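Local coordinates for Tat pathway signal sequence domain protein (Parabacteroides merdae, PDB 4Q9A) that probably hydrolyses ester bonds as a GDSL-like lipase or acylhydrolase of the SGNH hydrolase superfamily, at residues Asp31-Asn42 and Pro68-Ser76. Numbering follows the deposited sequence.
Sequences DCGRDRNSNRCN and PKIYNRGIS
Arg-73 spends its guanidinium on two carbonyls of the loop 31-42, NH1 donating to Arg-36 O and NH2 to Ser-38 O (3.0 Å). Its side chain folds back through chi2 -57° and chi3 123°, although CB points away from the loop. A lysine in its place would probably leave one carbonyl without its donor. Arg-34 crosses it at about a right angle, NH1 over the centre of the Arg-73 guanidinium, bringing like charges close. Arg-34 NE, in the guanidinium plane, meets a lone pair of Gly-74 O at 3.0 Å. Asp-31 OD2 takes Ser-76 N on its anti lone pair (3.1 Å) and accepts from Ser-76 OG and, in a salt bridge, from Arg-36 NH2; Ile-75 CD1 sits over that guanidinium. Asn-42 OD1 accepts from Ile-70 N (2.8 Å) and ND2 donates to Pro-68 O, while Cys-41 CB makes a CH-pi contact over the Tyr-71 ring. Behind these, Asn-72 OD1 accepts from Gly-74 N in an Asx turn, and its ND2 bonds Phe-47 O. Gln-46 OE1 of helix 44-47 takes a further bond from Arg-73 NH2. The loop follows strand 21-26 and packs beside strand 69-72, outermost in the chain's parallel sheet, consistent with the alpha/beta fold of SGNH hydrolases.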
# COMPACT_ATOMS: atom_id res chain seq x y z
N ASP A 31 -13.63 -5.11 -4.03
CA ASP A 31 -13.49 -4.75 -5.46
C ASP A 31 -12.59 -3.51 -5.63
O ASP A 31 -11.50 -3.60 -6.20
CB ASP A 31 -14.90 -4.46 -6.05
CG ASP A 31 -15.06 -4.14 -7.53
OD1 ASP A 31 -14.05 -3.81 -8.20
OD2 ASP A 31 -16.20 -4.16 -8.01
N CYS A 32 -13.08 -2.35 -5.12
CA CYS A 32 -12.43 -1.04 -5.15
C CYS A 32 -11.76 -0.75 -6.50
O CYS A 32 -10.54 -0.61 -6.60
CB CYS A 32 -11.45 -0.87 -4.00
SG CYS A 32 -10.96 0.85 -3.70
N GLY A 33 -12.58 -0.74 -7.52
CA GLY A 33 -12.17 -0.42 -8.88
C GLY A 33 -11.07 -1.23 -9.51
O GLY A 33 -10.24 -0.67 -10.24
N ARG A 34 -11.06 -2.56 -9.27
CA ARG A 34 -10.11 -3.47 -9.89
C ARG A 34 -10.53 -3.72 -11.32
O ARG A 34 -11.72 -3.64 -11.64
CB ARG A 34 -10.03 -4.80 -9.10
CG ARG A 34 -11.37 -5.55 -9.01
CD ARG A 34 -11.23 -6.98 -8.54
NE ARG A 34 -12.45 -7.75 -8.76
CZ ARG A 34 -12.62 -8.58 -9.78
NH1 ARG A 34 -11.65 -8.75 -10.67
NH2 ARG A 34 -13.76 -9.25 -9.91
N ASP A 35 -9.58 -4.03 -12.19
CA ASP A 35 -9.86 -4.38 -13.59
C ASP A 35 -10.35 -5.85 -13.62
O ASP A 35 -9.58 -6.81 -13.47
CB ASP A 35 -8.61 -4.15 -14.45
CG ASP A 35 -8.76 -4.42 -15.93
OD1 ASP A 35 -9.92 -4.57 -16.39
OD2 ASP A 35 -7.74 -4.46 -16.62
N ARG A 36 -11.67 -6.00 -13.78
CA ARG A 36 -12.34 -7.30 -13.80
C ARG A 36 -11.84 -8.16 -14.97
O ARG A 36 -11.93 -9.39 -14.91
CB ARG A 36 -13.86 -7.10 -13.83
CG ARG A 36 -14.37 -6.37 -12.60
CD ARG A 36 -15.81 -5.89 -12.74
NE ARG A 36 -16.25 -5.13 -11.57
CZ ARG A 36 -17.53 -4.93 -11.25
NH1 ARG A 36 -18.49 -5.46 -11.99
NH2 ARG A 36 -17.85 -4.24 -10.17
N ASN A 37 -11.20 -7.52 -15.96
CA ASN A 37 -10.61 -8.19 -17.12
C ASN A 37 -9.15 -8.65 -16.86
O ASN A 37 -8.54 -9.19 -17.78
CB ASN A 37 -10.70 -7.30 -18.35
CG ASN A 37 -12.11 -6.87 -18.67
OD1 ASN A 37 -13.00 -7.68 -18.99
ND2 ASN A 37 -12.36 -5.57 -18.59
N SER A 38 -8.60 -8.48 -15.61
CA SER A 38 -7.25 -8.92 -15.28
C SER A 38 -7.20 -10.41 -15.17
O SER A 38 -8.03 -10.99 -14.47
CB SER A 38 -6.74 -8.30 -13.98
OG SER A 38 -5.34 -8.48 -13.84
N ASN A 39 -6.28 -11.05 -15.91
CA ASN A 39 -6.08 -12.51 -15.92
C ASN A 39 -4.79 -12.89 -15.17
O ASN A 39 -4.55 -14.07 -14.87
CB ASN A 39 -6.02 -13.03 -17.36
CG ASN A 39 -7.31 -12.96 -18.15
OD1 ASN A 39 -8.39 -12.57 -17.63
ND2 ASN A 39 -7.22 -13.35 -19.43
N ARG A 40 -3.97 -11.88 -14.85
CA ARG A 40 -2.69 -11.97 -14.17
C ARG A 40 -2.81 -11.63 -12.71
O ARG A 40 -3.50 -10.67 -12.36
CB ARG A 40 -1.67 -10.98 -14.79
CG ARG A 40 -1.35 -11.17 -16.28
CD ARG A 40 0.04 -10.68 -16.57
NE ARG A 40 0.14 -9.23 -16.45
CZ ARG A 40 1.28 -8.57 -16.28
NH1 ARG A 40 2.43 -9.23 -16.20
NH2 ARG A 40 1.28 -7.25 -16.18
N CYS A 41 -2.07 -12.36 -11.87
CA CYS A 41 -2.00 -12.09 -10.44
C CYS A 41 -1.00 -10.97 -10.21
O CYS A 41 -0.29 -10.55 -11.12
CB CYS A 41 -1.60 -13.34 -9.68
SG CYS A 41 0.02 -14.02 -10.15
N ASN A 42 -0.95 -10.51 -8.95
CA ASN A 42 0.01 -9.58 -8.38
C ASN A 42 0.24 -8.28 -9.17
O ASN A 42 1.36 -7.76 -9.16
CB ASN A 42 1.34 -10.30 -8.11
CG ASN A 42 1.17 -11.59 -7.32
OD1 ASN A 42 0.16 -11.81 -6.64
ND2 ASN A 42 2.16 -12.47 -7.41
N PRO A 68 3.87 -15.85 -3.55
CA PRO A 68 2.43 -16.13 -3.61
C PRO A 68 1.74 -15.49 -4.83
O PRO A 68 2.20 -14.46 -5.34
CB PRO A 68 1.90 -15.52 -2.31
CG PRO A 68 2.86 -14.50 -1.93
CD PRO A 68 4.19 -14.89 -2.47
N LYS A 69 0.68 -16.15 -5.30
CA LYS A 69 -0.12 -15.65 -6.43
C LYS A 69 -1.41 -15.13 -5.82
O LYS A 69 -2.21 -15.93 -5.32
CB LYS A 69 -0.36 -16.75 -7.50
CG LYS A 69 0.83 -17.68 -7.81
CD LYS A 69 0.71 -18.30 -9.20
CE LYS A 69 1.36 -19.65 -9.29
NZ LYS A 69 1.16 -20.27 -10.62
N ILE A 70 -1.56 -13.79 -5.79
CA ILE A 70 -2.70 -13.12 -5.14
C ILE A 70 -3.70 -12.58 -6.18
O ILE A 70 -3.32 -11.94 -7.17
CB ILE A 70 -2.22 -12.02 -4.15
CG1 ILE A 70 -1.10 -12.57 -3.22
CG2 ILE A 70 -3.40 -11.51 -3.31
CD1 ILE A 70 -0.35 -11.57 -2.41
N TYR A 71 -4.99 -12.88 -5.95
CA TYR A 71 -6.12 -12.52 -6.81
C TYR A 71 -7.22 -11.81 -6.03
O TYR A 71 -7.35 -12.04 -4.82
CB TYR A 71 -6.69 -13.79 -7.49
CG TYR A 71 -5.74 -14.42 -8.48
CD1 TYR A 71 -5.68 -13.96 -9.79
CD2 TYR A 71 -4.91 -15.46 -8.11
CE1 TYR A 71 -4.81 -14.53 -10.72
CE2 TYR A 71 -4.03 -16.04 -9.03
CZ TYR A 71 -3.99 -15.57 -10.33
OH TYR A 71 -3.12 -16.09 -11.26
N ASN A 72 -8.02 -10.98 -6.73
CA ASN A 72 -9.17 -10.25 -6.18
C ASN A 72 -10.38 -10.53 -7.07
O ASN A 72 -10.30 -10.33 -8.29
CB ASN A 72 -8.87 -8.74 -6.09
CG ASN A 72 -9.95 -7.86 -5.47
OD1 ASN A 72 -11.09 -8.26 -5.19
ND2 ASN A 72 -9.62 -6.58 -5.29
N ARG A 73 -11.49 -11.01 -6.48
CA ARG A 73 -12.70 -11.26 -7.27
C ARG A 73 -13.94 -10.51 -6.73
O ARG A 73 -15.06 -10.73 -7.23
CB ARG A 73 -12.97 -12.76 -7.44
CG ARG A 73 -12.07 -13.42 -8.50
CD ARG A 73 -12.15 -12.79 -9.89
NE ARG A 73 -10.85 -12.33 -10.37
CZ ARG A 73 -10.65 -11.68 -11.52
NH1 ARG A 73 -11.68 -11.39 -12.31
NH2 ARG A 73 -9.43 -11.29 -11.87
N GLY A 74 -13.73 -9.59 -5.77
CA GLY A 74 -14.79 -8.79 -5.19
C GLY A 74 -15.55 -7.99 -6.23
O GLY A 74 -14.98 -7.54 -7.23
N ILE A 75 -16.88 -7.86 -6.03
CA ILE A 75 -17.78 -7.10 -6.90
C ILE A 75 -18.66 -6.20 -6.03
O ILE A 75 -19.34 -6.67 -5.12
CB ILE A 75 -18.64 -8.03 -7.83
CG1 ILE A 75 -17.79 -8.85 -8.85
CG2 ILE A 75 -19.83 -7.31 -8.50
CD1 ILE A 75 -17.04 -8.10 -9.93
N SER A 76 -18.66 -4.90 -6.32
CA SER A 76 -19.49 -3.91 -5.63
C SER A 76 -20.98 -4.26 -5.68
O SER A 76 -21.47 -4.89 -6.64
CB SER A 76 -19.26 -2.52 -6.21
OG SER A 76 -19.03 -2.69 -7.59